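Local coordinates for hemolysin BL lytic component L1 (Bacillus cereus, PDB 7NMQ), which serves as a lytic component of the tripartite haemolysin BL enterotoxin and probably takes part in assembling a helical pore in target cell membranes, at residues K105-L110 with D323-M328; D116-I121 with N317-L322; Q170-Q175 with R275-V280; E179-R184 with S282-K287. All coordinates share one frame; numbering follows the deposited sequence. Where two conformers were deposited one is given.

Contact 1 (K105-L110 with D323-M328). With EDO (1,2-ethanediol), chain E.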
loop_
_atom_site.group_PDB
_atom_site.type_symbol
_atom_site.label_atom_id
_atom_site.label_comp_id
_atom_site.label_asym_id
_atom_site.label_seq_id
_atom_site.Cartn_x
_atom_site.Cartn_y
_atom_site.Cartn_z
ATOM N N LYS A 105 3.092 -23.419 39.629
ATOM C CA LYS A 105 1.718 -23.980 39.637
ATOM C C LYS A 105 0.747 -22.894 40.118
ATOM O O LYS A 105 -0.169 -23.183 40.900
ATOM C CB LYS A 105 1.680 -25.259 40.471
ATOM C CG LYS A 105 2.536 -26.367 39.889
ATOM C CD LYS A 105 2.342 -27.684 40.603
ATOM C CE LYS A 105 3.232 -28.777 40.065
ATOM N NZ LYS A 105 4.618 -28.652 40.582
ATOM N N ASP A 106 0.940 -21.660 39.652
ATOM C CA ASP A 106 0.135 -20.465 39.997
ATOM C C ASP A 106 -0.872 -20.195 38.877
ATOM O O ASP A 106 -0.612 -19.353 37.965
ATOM C CB ASP A 106 1.050 -19.273 40.194
ATOM C CG ASP A 106 0.319 -17.977 40.438
ATOM O OD1 ASP A 106 -0.930 -18.008 40.699
ATOM O OD2 ASP A 106 1.016 -16.945 40.376
ATOM N N LYS A 107 -1.991 -20.890 38.886
ATOM C CA LYS A 107 -3.020 -20.752 37.829
ATOM C C LYS A 107 -3.538 -19.312 37.776
ATOM O O LYS A 107 -3.736 -18.803 36.682
ATOM C CB LYS A 107 -4.148 -21.762 38.019
ATOM C CG LYS A 107 -3.763 -23.183 37.685
ATOM C CD LYS A 107 -4.978 -24.121 37.804
ATOM C CE LYS A 107 -4.659 -25.484 37.234
ATOM N NZ LYS A 107 -5.853 -26.338 37.157
ATOM N N ALA A 108 -3.782 -18.662 38.905
ATOM C CA ALA A 108 -4.352 -17.294 38.919
ATOM C C ALA A 108 -3.390 -16.354 38.196
ATOM O O ALA A 108 -3.825 -15.500 37.440
ATOM C CB ALA A 108 -4.613 -16.772 40.314
ATOM N N GLY A 109 -2.108 -16.483 38.507
ATOM C CA GLY A 109 -1.055 -15.659 37.901
ATOM C C GLY A 109 -0.981 -15.823 36.394
ATOM O O GLY A 109 -0.825 -14.841 35.653
ATOM N N LEU A 110 -1.032 -17.056 35.933
ATOM C CA LEU A 110 -0.971 -17.331 34.492
ATOM C C LEU A 110 -2.227 -16.748 33.842
ATOM O O LEU A 110 -2.137 -16.093 32.799
ATOM C CB LEU A 110 -0.857 -18.835 34.252
ATOM C CG LEU A 110 -0.809 -19.197 32.761
ATOM C CD1 LEU A 110 0.401 -18.622 32.049
ATOM C CD2 LEU A 110 -0.866 -20.679 32.571
ATOM N N ASP A 323 -9.588 -20.226 29.301
ATOM C CA ASP A 323 -10.787 -20.943 29.789
ATOM C C ASP A 323 -10.440 -22.345 30.268
ATOM O O ASP A 323 -11.179 -22.860 31.056
ATOM C CB ASP A 323 -11.815 -21.065 28.668
ATOM C CG ASP A 323 -12.534 -19.774 28.366
ATOM O OD1 ASP A 323 -12.360 -18.816 29.174
ATOM O OD2 ASP A 323 -13.225 -19.711 27.304
ATOM N N ASN A 324 -9.366 -22.930 29.770
ATOM C CA ASN A 324 -8.973 -24.319 30.059
ATOM C C ASN A 324 -8.106 -24.390 31.307
ATOM O O ASN A 324 -8.002 -25.481 31.848
ATOM C CB ASN A 324 -8.151 -24.879 28.908
ATOM C CG ASN A 324 -8.949 -25.227 27.677
ATOM O OD1 ASN A 324 -10.170 -25.006 27.594
ATOM N ND2 ASN A 324 -8.240 -25.736 26.683
ATOM N N ILE A 325 -7.486 -23.291 31.746
ATOM C CA ILE A 325 -6.473 -23.392 32.834
ATOM C C ILE A 325 -7.115 -23.913 34.115
ATOM O O ILE A 325 -6.487 -24.750 34.792
ATOM C CB ILE A 325 -5.788 -22.026 33.049
ATOM C CG1 ILE A 325 -4.791 -21.796 31.915
ATOM C CG2 ILE A 325 -5.094 -21.974 34.411
ATOM C CD1 ILE A 325 -4.345 -20.382 31.748
ATOM N N ASP A 326 -8.318 -23.507 34.480
ATOM C CA ASP A 326 -8.776 -23.873 35.844
ATOM C C ASP A 326 -8.977 -25.394 35.932
ATOM O O ASP A 326 -8.686 -25.937 36.981
ATOM C CB ASP A 326 -9.992 -23.090 36.312
ATOM C CG ASP A 326 -9.572 -21.754 36.936
ATOM O OD1 ASP A 326 -8.366 -21.613 37.396
ATOM O OD2 ASP A 326 -10.446 -20.908 37.047
ATOM N N SER A 327 -9.476 -26.043 34.894
ATOM C CA SER A 327 -9.779 -27.499 34.951
ATOM C C SER A 327 -8.561 -28.339 34.568
ATOM O O SER A 327 -8.595 -29.548 34.780
ATOM C CB SER A 327 -10.950 -27.861 34.103
ATOM O OG SER A 327 -10.687 -27.496 32.768
ATOM N N MET A 328 -7.502 -27.741 34.065
ATOM C CA MET A 328 -6.341 -28.462 33.523
ATOM C C MET A 328 -5.602 -29.234 34.614
ATOM O O MET A 328 -5.345 -28.688 35.703
ATOM C CB MET A 328 -5.360 -27.443 32.936
ATOM C CG MET A 328 -4.583 -27.989 31.818
ATOM S SD MET A 328 -3.547 -26.728 31.150
ATOM C CE MET A 328 -4.593 -25.874 29.979
HETATM C C1 EDO E . -3.659 -20.077 41.747
HETATM O O1 EDO E . -5.001 -20.116 41.291
HETATM C C2 EDO E . -3.288 -18.860 42.483
HETATM O O2 EDO E . -1.982 -18.864 43.026
#

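Contact 2 (D116-I121 with N317-L322). With EDO (1,2-ethanediol), chain F.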
loop_
_atom_site.group_PDB
_atom_site.type_symbol
_atom_site.label_atom_id
_atom_site.label_comp_id
_atom_site.label_asym_id
_atom_site.label_seq_id
_atom_site.Cartn_x
_atom_site.Cartn_y
_atom_site.Cartn_z
ATOM N N ASP A 116 -4.443 -10.238 30.275
ATOM C CA ASP A 116 -3.870 -8.923 29.884
ATOM C C ASP A 116 -3.518 -8.954 28.396
ATOM O O ASP A 116 -3.724 -7.956 27.691
ATOM C CB ASP A 116 -2.596 -8.570 30.636
ATOM C CG ASP A 116 -2.825 -8.195 32.074
ATOM O OD1 ASP A 116 -4.020 -8.079 32.498
ATOM O OD2 ASP A 116 -1.802 -8.003 32.774
ATOM N N LEU A 117 -2.963 -10.064 27.923
ATOM C CA LEU A 117 -2.596 -10.170 26.491
ATOM C C LEU A 117 -3.878 -10.178 25.658
ATOM O O LEU A 117 -3.876 -9.521 24.593
ATOM C CB LEU A 117 -1.738 -11.417 26.271
ATOM C CG LEU A 117 -0.359 -11.310 26.910
ATOM C CD1 LEU A 117 0.355 -12.648 26.886
ATOM C CD2 LEU A 117 0.510 -10.266 26.233
ATOM N N ILE A 118 -4.932 -10.856 26.098
ATOM C CA ILE A 118 -6.231 -10.830 25.375
ATOM C C ILE A 118 -6.751 -9.400 25.308
ATOM O O ILE A 118 -7.315 -9.014 24.248
ATOM C CB ILE A 118 -7.252 -11.762 26.039
ATOM C CG1 ILE A 118 -6.817 -13.224 25.868
ATOM C CG2 ILE A 118 -8.630 -11.525 25.446
ATOM C CD1 ILE A 118 -7.566 -14.188 26.744
ATOM N N THR A 119 -6.620 -8.643 26.384
ATOM C CA THR A 119 -7.094 -7.248 26.400
ATOM C C THR A 119 -6.412 -6.498 25.238
ATOM O O THR A 119 -7.087 -5.776 24.473
ATOM C CB THR A 119 -6.864 -6.618 27.769
ATOM O OG1 THR A 119 -7.670 -7.305 28.730
ATOM C CG2 THR A 119 -7.157 -5.135 27.779
ATOM N N THR A 120 -5.109 -6.624 25.094
ATOM C CA THR A 120 -4.340 -5.958 24.020
ATOM C C THR A 120 -4.793 -6.454 22.658
ATOM O O THR A 120 -5.006 -5.625 21.747
ATOM C CB THR A 120 -2.849 -6.221 24.169
ATOM O OG1 THR A 120 -2.542 -5.731 25.486
ATOM C CG2 THR A 120 -2.030 -5.540 23.092
ATOM N N ILE A 121 -4.962 -7.773 22.512
ATOM C CA ILE A 121 -5.414 -8.335 21.220
ATOM C C ILE A 121 -6.744 -7.690 20.852
ATOM O O ILE A 121 -6.957 -7.299 19.663
ATOM C CB ILE A 121 -5.497 -9.863 21.301
ATOM C CG1 ILE A 121 -4.117 -10.479 21.409
ATOM C CG2 ILE A 121 -6.312 -10.395 20.125
ATOM C CD1 ILE A 121 -4.110 -11.915 21.941
ATOM N N ASN A 317 -7.817 -18.078 20.283
ATOM C CA ASN A 317 -6.802 -19.074 20.681
ATOM C C ASN A 317 -6.358 -18.801 22.128
ATOM O O ASN A 317 -6.255 -19.719 22.942
ATOM C CB ASN A 317 -5.627 -19.044 19.712
ATOM C CG ASN A 317 -5.954 -19.633 18.358
ATOM O OD1 ASN A 317 -6.857 -20.445 18.225
ATOM N ND2 ASN A 317 -5.184 -19.291 17.351
ATOM N N TYR A 318 -6.102 -17.550 22.487
ATOM C CA TYR A 318 -5.696 -17.216 23.868
ATOM C C TYR A 318 -6.866 -17.438 24.812
ATOM O O TYR A 318 -6.630 -17.834 25.966
ATOM C CB TYR A 318 -5.248 -15.754 23.955
ATOM C CG TYR A 318 -3.831 -15.466 23.527
ATOM C CD1 TYR A 318 -3.413 -15.621 22.216
ATOM C CD2 TYR A 318 -2.904 -15.049 24.447
ATOM C CE1 TYR A 318 -2.114 -15.330 21.807
ATOM C CE2 TYR A 318 -1.591 -14.818 24.079
ATOM C CZ TYR A 318 -1.198 -14.932 22.753
ATOM O OH TYR A 318 0.120 -14.702 22.445
ATOM N N THR A 319 -8.094 -17.140 24.402
ATOM C CA THR A 319 -9.275 -17.329 25.286
ATOM C C THR A 319 -9.501 -18.818 25.536
ATOM O O THR A 319 -9.841 -19.151 26.642
ATOM C CB THR A 319 -10.500 -16.664 24.675
ATOM O OG1 THR A 319 -10.221 -15.264 24.505
ATOM C CG2 THR A 319 -11.716 -16.815 25.551
ATOM N N ASP A 320 -9.201 -19.673 24.580
ATOM C CA ASP A 320 -9.254 -21.138 24.776
ATOM C C ASP A 320 -8.264 -21.532 25.890
ATOM O O ASP A 320 -8.641 -22.289 26.802
ATOM C CB ASP A 320 -8.939 -21.877 23.486
ATOM C CG ASP A 320 -9.173 -23.355 23.587
ATOM O OD1 ASP A 320 -10.305 -23.751 23.941
ATOM O OD2 ASP A 320 -8.195 -24.080 23.379
ATOM N N LEU A 321 -7.032 -21.021 25.862
ATOM C CA LEU A 321 -6.071 -21.299 26.948
ATOM C C LEU A 321 -6.645 -20.776 28.257
ATOM O O LEU A 321 -6.655 -21.511 29.276
ATOM C CB LEU A 321 -4.723 -20.651 26.623
ATOM C CG LEU A 321 -3.657 -20.790 27.726
ATOM C CD1 LEU A 321 -3.481 -22.244 28.182
ATOM C CD2 LEU A 321 -2.333 -20.174 27.264
ATOM N N LEU A 322 -7.074 -19.515 28.290
ATOM C CA LEU A 322 -7.557 -18.907 29.544
ATOM C C LEU A 322 -8.659 -19.788 30.127
ATOM O O LEU A 322 -8.623 -20.075 31.337
ATOM C CB LEU A 322 -8.085 -17.511 29.199
ATOM C CG LEU A 322 -8.651 -16.761 30.386
ATOM C CD1 LEU A 322 -7.551 -16.373 31.350
ATOM C CD2 LEU A 322 -9.416 -15.541 29.918
HETATM C C1 EDO F . -11.520 -9.804 27.746
HETATM O O1 EDO F . -11.061 -11.149 27.799
HETATM C C2 EDO F . -10.423 -8.816 27.944
HETATM O O2 EDO F . -9.279 -9.364 28.578
#

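Contact 3 (Q170-Q175 with R275-V280)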
loop_
_atom_site.group_PDB
_atom_site.type_symbol
_atom_site.label_atom_id
_atom_site.label_comp_id
_atom_site.label_asym_id
_atom_site.label_seq_id
_atom_site.Cartn_x
_atom_site.Cartn_y
_atom_site.Cartn_z
ATOM N N GLN A 170 -7.897 17.973 -33.575
ATOM C CA GLN A 170 -6.715 17.186 -34.039
ATOM C C GLN A 170 -7.073 15.705 -34.062
ATOM O O GLN A 170 -7.348 15.119 -32.976
ATOM C CB GLN A 170 -5.498 17.418 -33.146
ATOM C CG GLN A 170 -4.971 18.845 -33.223
ATOM C CD GLN A 170 -3.573 19.010 -32.679
ATOM O OE1 GLN A 170 -3.287 19.962 -31.958
ATOM N NE2 GLN A 170 -2.682 18.112 -33.055
ATOM N N ALA A 171 -7.099 15.120 -35.240
ATOM C CA ALA A 171 -7.590 13.749 -35.493
ATOM C C ALA A 171 -6.667 12.703 -34.886
ATOM O O ALA A 171 -7.119 11.575 -34.758
ATOM C CB ALA A 171 -7.750 13.561 -36.990
ATOM N N THR A 172 -5.437 13.056 -34.515
ATOM C CA THR A 172 -4.476 12.087 -33.956
ATOM C C THR A 172 -4.760 11.857 -32.460
ATOM O O THR A 172 -4.141 10.960 -31.902
ATOM C CB THR A 172 -3.040 12.556 -34.173
ATOM O OG1 THR A 172 -2.917 13.878 -33.650
ATOM C CG2 THR A 172 -2.645 12.517 -35.633
ATOM N N ILE A 173 -5.565 12.678 -31.806
ATOM C CA ILE A 173 -5.766 12.626 -30.328
ATOM C C ILE A 173 -6.315 11.278 -29.872
ATOM O O ILE A 173 -5.808 10.755 -28.875
ATOM C CB ILE A 173 -6.554 13.837 -29.838
ATOM C CG1 ILE A 173 -5.576 15.013 -29.816
ATOM C CG2 ILE A 173 -7.206 13.590 -28.483
ATOM C CD1 ILE A 173 -6.146 16.305 -29.406
ATOM N N PRO A 174 -7.337 10.681 -30.484
ATOM C CA PRO A 174 -7.830 9.403 -29.943
ATOM C C PRO A 174 -6.740 8.328 -29.909
ATOM O O PRO A 174 -6.688 7.565 -28.914
ATOM C CB PRO A 174 -9.004 9.113 -30.877
ATOM C CG PRO A 174 -9.481 10.494 -31.288
ATOM C CD PRO A 174 -8.207 11.260 -31.526
ATOM N N GLN A 175 -5.865 8.260 -30.897
ATOM C CA GLN A 175 -4.815 7.212 -30.951
ATOM C C GLN A 175 -3.811 7.512 -29.829
ATOM O O GLN A 175 -3.332 6.583 -29.160
ATOM C CB GLN A 175 -4.181 7.143 -32.341
ATOM C CG GLN A 175 -3.083 6.109 -32.494
ATOM C CD GLN A 175 -2.745 5.789 -33.936
ATOM O OE1 GLN A 175 -3.057 6.527 -34.879
ATOM N NE2 GLN A 175 -2.083 4.659 -34.122
ATOM N N ARG A 275 0.938 21.808 -27.335
ATOM C CA ARG A 275 0.264 22.088 -26.045
ATOM C C ARG A 275 -0.994 21.206 -25.930
ATOM O O ARG A 275 -1.276 20.683 -24.844
ATOM C CB ARG A 275 -0.037 23.574 -25.854
ATOM C CG ARG A 275 -0.797 23.840 -24.572
ATOM C CD ARG A 275 -0.850 25.323 -24.278
ATOM N NE ARG A 275 0.445 25.929 -24.038
ATOM C CZ ARG A 275 0.644 27.239 -23.823
ATOM N NH1 ARG A 275 -0.360 28.074 -23.899
ATOM N NH2 ARG A 275 1.849 27.707 -23.571
ATOM N N ALA A 276 -1.856 21.180 -26.953
ATOM C CA ALA A 276 -3.103 20.392 -26.894
ATOM C C ALA A 276 -2.777 18.914 -26.658
ATOM O O ALA A 276 -3.435 18.276 -25.822
ATOM C CB ALA A 276 -3.895 20.570 -28.158
ATOM N N ASN A 277 -1.805 18.378 -27.369
ATOM C CA ASN A 277 -1.469 16.942 -27.251
ATOM C C ASN A 277 -0.815 16.705 -25.904
ATOM O O ASN A 277 -1.087 15.624 -25.279
ATOM C CB ASN A 277 -0.629 16.489 -28.431
ATOM C CG ASN A 277 -1.495 16.278 -29.658
ATOM O OD1 ASN A 277 -1.467 17.041 -30.603
ATOM N ND2 ASN A 277 -2.224 15.188 -29.696
ATOM N N GLN A 278 -0.046 17.640 -25.383
ATOM C CA GLN A 278 0.500 17.499 -24.007
ATOM C C GLN A 278 -0.646 17.418 -23.002
ATOM O O GLN A 278 -0.528 16.705 -22.008
ATOM C CB GLN A 278 1.464 18.627 -23.645
ATOM C CG GLN A 278 2.787 18.469 -24.339
ATOM C CD GLN A 278 3.796 19.519 -23.967
ATOM O OE1 GLN A 278 3.469 20.576 -23.435
ATOM N NE2 GLN A 278 5.039 19.221 -24.260
ATOM N N ALA A 279 -1.720 18.155 -23.238
ATOM C CA ALA A 279 -2.874 18.144 -22.328
ATOM C C ALA A 279 -3.536 16.771 -22.409
ATOM O O ALA A 279 -3.936 16.256 -21.389
ATOM C CB ALA A 279 -3.869 19.227 -22.673
ATOM N N VAL A 280 -3.699 16.216 -23.588
ATOM C CA VAL A 280 -4.291 14.856 -23.701
ATOM C C VAL A 280 -3.441 13.886 -22.885
ATOM O O VAL A 280 -3.981 13.035 -22.152
ATOM C CB VAL A 280 -4.386 14.426 -25.161
ATOM C CG1 VAL A 280 -4.768 12.960 -25.267
ATOM C CG2 VAL A 280 -5.349 15.336 -25.876
#

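Contact 4 (E179-R184 with S282-K287). With EDO (1,2-ethanediol), chain G.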
loop_
_atom_site.group_PDB
_atom_site.type_symbol
_atom_site.label_atom_id
_atom_site.label_comp_id
_atom_site.label_asym_id
_atom_site.label_seq_id
_atom_site.Cartn_x
_atom_site.Cartn_y
_atom_site.Cartn_z
ATOM N N GLU A 179 -2.924 5.125 -26.685
ATOM C CA GLU A 179 -1.507 4.707 -26.493
ATOM C C GLU A 179 -1.136 4.900 -25.023
ATOM O O GLU A 179 -0.539 4.002 -24.420
ATOM C CB GLU A 179 -0.533 5.489 -27.374
ATOM C CG GLU A 179 0.908 5.046 -27.275
ATOM C CD GLU A 179 1.861 5.752 -28.226
ATOM O OE1 GLU A 179 1.422 6.646 -28.966
ATOM O OE2 GLU A 179 3.046 5.425 -28.190
ATOM N N ILE A 180 -1.453 6.068 -24.463
ATOM C CA ILE A 180 -1.166 6.324 -23.020
ATOM C C ILE A 180 -1.851 5.260 -22.163
ATOM O O ILE A 180 -1.196 4.681 -21.311
ATOM C CB ILE A 180 -1.604 7.735 -22.611
ATOM C CG1 ILE A 180 -0.727 8.761 -23.332
ATOM C CG2 ILE A 180 -1.599 7.895 -21.097
ATOM C CD1 ILE A 180 0.755 8.446 -23.271
ATOM N N GLU A 181 -3.147 5.059 -22.370
ATOM C CA GLU A 181 -3.934 4.119 -21.530
ATOM C C GLU A 181 -3.284 2.734 -21.585
ATOM O O GLU A 181 -3.119 2.105 -20.523
ATOM C CB GLU A 181 -5.383 4.045 -22.018
ATOM C CG GLU A 181 -6.181 5.281 -21.656
ATOM C CD GLU A 181 -7.512 5.490 -22.376
ATOM O OE1 GLU A 181 -7.734 4.833 -23.435
ATOM O OE2 GLU A 181 -8.298 6.381 -21.941
ATOM N N GLN A 182 -2.874 2.298 -22.759
ATOM C CA GLN A 182 -2.196 0.988 -22.896
ATOM C C GLN A 182 -0.859 0.983 -22.154
ATOM O O GLN A 182 -0.554 -0.007 -21.475
ATOM C CB GLN A 182 -1.980 0.583 -24.356
ATOM C CG GLN A 182 -1.433 -0.839 -24.497
ATOM C CD GLN A 182 -2.293 -1.903 -23.838
ATOM O OE1 GLN A 182 -3.362 -2.261 -24.321
ATOM N NE2 GLN A 182 -1.837 -2.435 -22.711
ATOM N N LEU A 183 -0.039 2.013 -22.336
ATOM C CA LEU A 183 1.296 2.083 -21.689
ATOM C C LEU A 183 1.085 2.028 -20.170
ATOM O O LEU A 183 1.840 1.330 -19.460
ATOM C CB LEU A 183 2.010 3.383 -22.069
ATOM C CG LEU A 183 2.576 3.406 -23.481
ATOM C CD1 LEU A 183 3.088 4.798 -23.839
ATOM C CD2 LEU A 183 3.656 2.357 -23.633
ATOM N N ARG A 184 0.145 2.779 -19.633
ATOM C CA ARG A 184 -0.069 2.834 -18.169
ATOM C C ARG A 184 -0.560 1.470 -17.655
ATOM O O ARG A 184 -0.126 1.051 -16.575
ATOM C CB ARG A 184 -1.045 3.952 -17.828
ATOM C CG ARG A 184 -0.446 5.348 -17.922
ATOM C CD ARG A 184 0.756 5.545 -16.987
ATOM N NE ARG A 184 0.471 5.257 -15.585
ATOM C CZ ARG A 184 -0.245 6.011 -14.775
ATOM N NH1 ARG A 184 -0.741 7.152 -15.217
ATOM N NH2 ARG A 184 -0.482 5.615 -13.518
ATOM N N SER A 282 -1.335 14.492 -20.347
ATOM C CA SER A 282 -1.307 14.713 -18.890
ATOM C C SER A 282 -2.667 14.335 -18.300
ATOM O O SER A 282 -2.679 13.742 -17.214
ATOM C CB SER A 282 -0.878 16.113 -18.550
ATOM O OG SER A 282 -1.814 17.056 -18.982
ATOM N N LEU A 283 -3.751 14.714 -18.946
ATOM C CA LEU A 283 -5.073 14.392 -18.405
ATOM C C LEU A 283 -5.303 12.892 -18.429
ATOM O O LEU A 283 -5.934 12.375 -17.461
ATOM C CB LEU A 283 -6.154 15.106 -19.199
ATOM C CG LEU A 283 -6.078 16.623 -19.064
ATOM C CD1 LEU A 283 -7.103 17.204 -19.990
ATOM C CD2 LEU A 283 -6.300 17.103 -17.629
ATOM N N THR A 284 -4.867 12.213 -19.463
ATOM C CA THR A 284 -5.103 10.755 -19.559
ATOM C C THR A 284 -4.281 10.043 -18.481
ATOM O O THR A 284 -4.744 9.131 -17.812
ATOM C CB THR A 284 -4.806 10.224 -20.958
ATOM O OG1 THR A 284 -5.605 10.950 -21.894
ATOM C CG2 THR A 284 -5.133 8.755 -21.063
ATOM N N ASN A 285 -3.047 10.468 -18.310
ATOM C CA ASN A 285 -2.143 9.950 -17.261
ATOM C C ASN A 285 -2.818 10.116 -15.897
ATOM O O ASN A 285 -2.842 9.142 -15.127
ATOM C CB ASN A 285 -0.805 10.685 -17.330
ATOM C CG ASN A 285 0.201 10.199 -16.320
ATOM O OD1 ASN A 285 0.618 9.063 -16.419
ATOM N ND2 ASN A 285 0.656 11.093 -15.450
ATOM N N ALA A 286 -3.305 11.314 -15.602
ATOM C CA ALA A 286 -3.954 11.584 -14.306
ATOM C C ALA A 286 -5.191 10.697 -14.163
ATOM O O ALA A 286 -5.447 10.217 -13.054
ATOM C CB ALA A 286 -4.236 13.038 -14.133
ATOM N N LYS A 287 -5.973 10.551 -15.218
ATOM C CA LYS A 287 -7.216 9.765 -15.144
ATOM C C LYS A 287 -6.857 8.358 -14.670
ATOM O O LYS A 287 -7.562 7.802 -13.806
ATOM C CB LYS A 287 -7.847 9.754 -16.530
ATOM C CG LYS A 287 -9.146 8.995 -16.605
ATOM C CD LYS A 287 -9.815 9.172 -17.947
ATOM C CE LYS A 287 -9.033 8.645 -19.112
ATOM N NZ LYS A 287 -8.887 7.183 -19.181
HETATM C C1 EDO G . 1.120 1.976 -12.162
HETATM O O1 EDO G . 2.487 1.821 -11.948
HETATM C C2 EDO G . 0.797 2.991 -13.180
HETATM O O2 EDO G . 0.975 2.664 -14.548
#

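Contact 1 (K105-L110 with D323-M328)
Lys107 and Ile325 meet where the first turn of helix 107-154 comes up against the C-terminal part of helix 275-325, and together they account for most of the surface buried here. The two side chains lie alongside, pointing opposite ways: CB and CG of Lys107 rest on the CG2 branch of Ile325, CG at 3.7 Å, while the lysine chain runs extended beyond CG, each of chi2 to chi4 near 180°, which brings NZ to the backbone of 325-328. There NZ donates three hydrogen bonds to carbonyl oxygens. NZ meets Met328 O at 2.8 Å, in the carbonyl plane and on a lone pair; it also lies in plane with Ile325 O, at 2.9 Å and with a C=O...N angle of 156°. For the third, to Asp326 O at 2.9 Å, NZ sits well above the carbonyl plane. One ammonium, brought by a side chain of another helix, thus gathers three carbonyls of residues 325-328 within the helical bundle of a ClyA-like toxin fold. Ile325 O is shared, since it also accepts from Met328 N. The positive end would probably be steadied by these dipoles; the carboxylate of Asp326 stands further off and forms its salt bridge with Lys111. On the other branch of Ile325, CD1 packs against Leu110 CD2 at 3.6 Å, and Phe333 of helix 330-357 touches both Leu110 and Lys107. A Schellman motif at Lys105 closes the preceding helix 45-103, and Asp106 then N-caps helix 107-154, its OD1 taking Gly109 N at 2.9 Å from above the carboxylate plane.

Contact 2 (D116-I121 with N317-L322)
Ile118 reaches from helix 116-121 into the angle between Tyr318 and Thr319 of helix 317-322, and its atoms can be followed outward one by one. CB lies near O2 of a bound ethanediol, probably from the crystallisation liquor, and the CG2 branch turns to the same molecule, 3.4 Å from its O1. CG1, anti to the carbonyl carbon (chi1 -68°), goes the other way and sits 3.5 Å from Tyr318 CB. At the tip, CD1 comes to 3.6 Å from Thr319 OG1, a hydroxyl already bonded to Gly315 O in its own helix, and to 3.9 Å from Leu322 CD2. Two further residues frame the Tyr318 ring. Ile121 CD1 stands over one face in a CH-pi contact, 3.9 Å from the centroid and 14° off the ring normal, whereas Leu117 CD1 approaches the edge at CE2. Beyond this pair of helices, the phenol OH of Tyr318 is hydrogen-bonded to Leu5 O in the N-terminal region. The short helical segments run antiparallel, with axes 9.9 Å apart at closest approach and 158° between their directions, as neighbours in a long helical bundle. Between 116-121 and 317-322 the contacts are almost wholly aliphatic and aromatic, the hydroxyl of Thr319 being the polar exception, so cohesion here probably rests on fit of shape and burial.

Contact 3 (Q170-Q175 with R275-V280)
Ile173 and Val280 form the apolar half of this contact, where the start of helix 173-200 packs on the first turns of helix 275-325. Both belong to the helical architecture of a ClyA-like toxin, here at the opposite end of the molecule from the tip where helix 107-154 begins. Ile173 brings two branches to one methyl: its CG2 lies 3.6 Å from Val280 CG2, and its CD1 lies 3.7 Å from that same Val280 CG2. The CG1 of Ile173 also rests against the side-chain amide of Asn277. Ile173 CA and Asn277 CA, 6.8 Å apart, are the closest pair of CA atoms between the segments. The polar half belongs to Gln170. Its chain, extended beyond CG (chi2 -164°), carries its amide to that of Asn277, and the two amide planes stand 77° apart. Gln170 also skims Ala276, its OE1 being 3.9 Å from Ala276 CB.

Around these groups lies a second shell. A type I beta turn from Gln170 to Ile173 joins helix 161-169 to helix 173-200. Leu166 of helix 161-169 touches both Ile173 and Val280, while Thr163 and Ala167 of the same helix add to the packing round Ile173. On the other side, Asp274 OD1 accepts a hydrogen bond from Asn277 N at the start of helix 275-325. The turn itself is closed by Ile173 N donating to Gln170 O at 3.2 Å.

Contact 4 (E179-R184 with S282-K287)
Two long helices of the ClyA-like fold, 173-200 and 275-325, lie side by side here, the axes of their short segments 9.4 Å apart at closest approach and crossing at -36°. Ile180 and Thr284 make the apolar centre: in the conformer described, Ile180 CG2 touches Thr284 CG2 at 3.6 Å, and the same threonine methyl also meets Glu181 CG. Thr284 OG1 bonds back to Val280 O within its own helix, while CG2, anti to the backbone N, faces Ile180. Polar groups flank this core. Glu181, extended beyond CG, receives Lys287 NZ on OE2 at 2.9 Å in a salt bridge, with the amine on the anti side and 24° out of the carboxylate plane. The lysine chain reaches it by bending at chi3 and chi4, and OE2 has a further donor in Gln177 NE2. Arg184 provides the other polar pairing. Its chain folds at chi2 and chi3 and brings NH1 to Asn285, where a weak hydrogen bond reaches the backbone O, 2.9 Å from NH1 with an N-H...O angle of 128°; a second bond, to the side-chain OD1, is doubtful. In the conformer described, Asn285 ND2 donates to Ala226 O in strand 225-230 and to Gln34 OE1, while Arg184 NH2 bonds Thr289 OG1. Arg184 NE also donates to an ethanediol, probably from the crystallisation liquor. An apolar centre with polar and charged groups at its margins is a familiar pattern of helix packing in alpha-helical bundles.

How the contacts relate
Helix 275-325 runs through all four contacts, receiving partners near its beginning in contacts 3 and 4 and near its end in contacts 1 and 2. Along the chain, contact 1 encloses contact 2, and both enclose contacts 3 and 4, whose segments interleave. The members of each pair are close neighbours: contacts 1 and 2, their centres about 13 Å apart, share helix 107-154, with Met328 CE packing on Leu321 CD1, whereas contacts 3 and 4, their centres about 12 Å apart, share helix 173-200. Contacts 1 and 3 are about 74 Å apart, centre to centre. One long helix thus ties the two ends of an elongated toxin together.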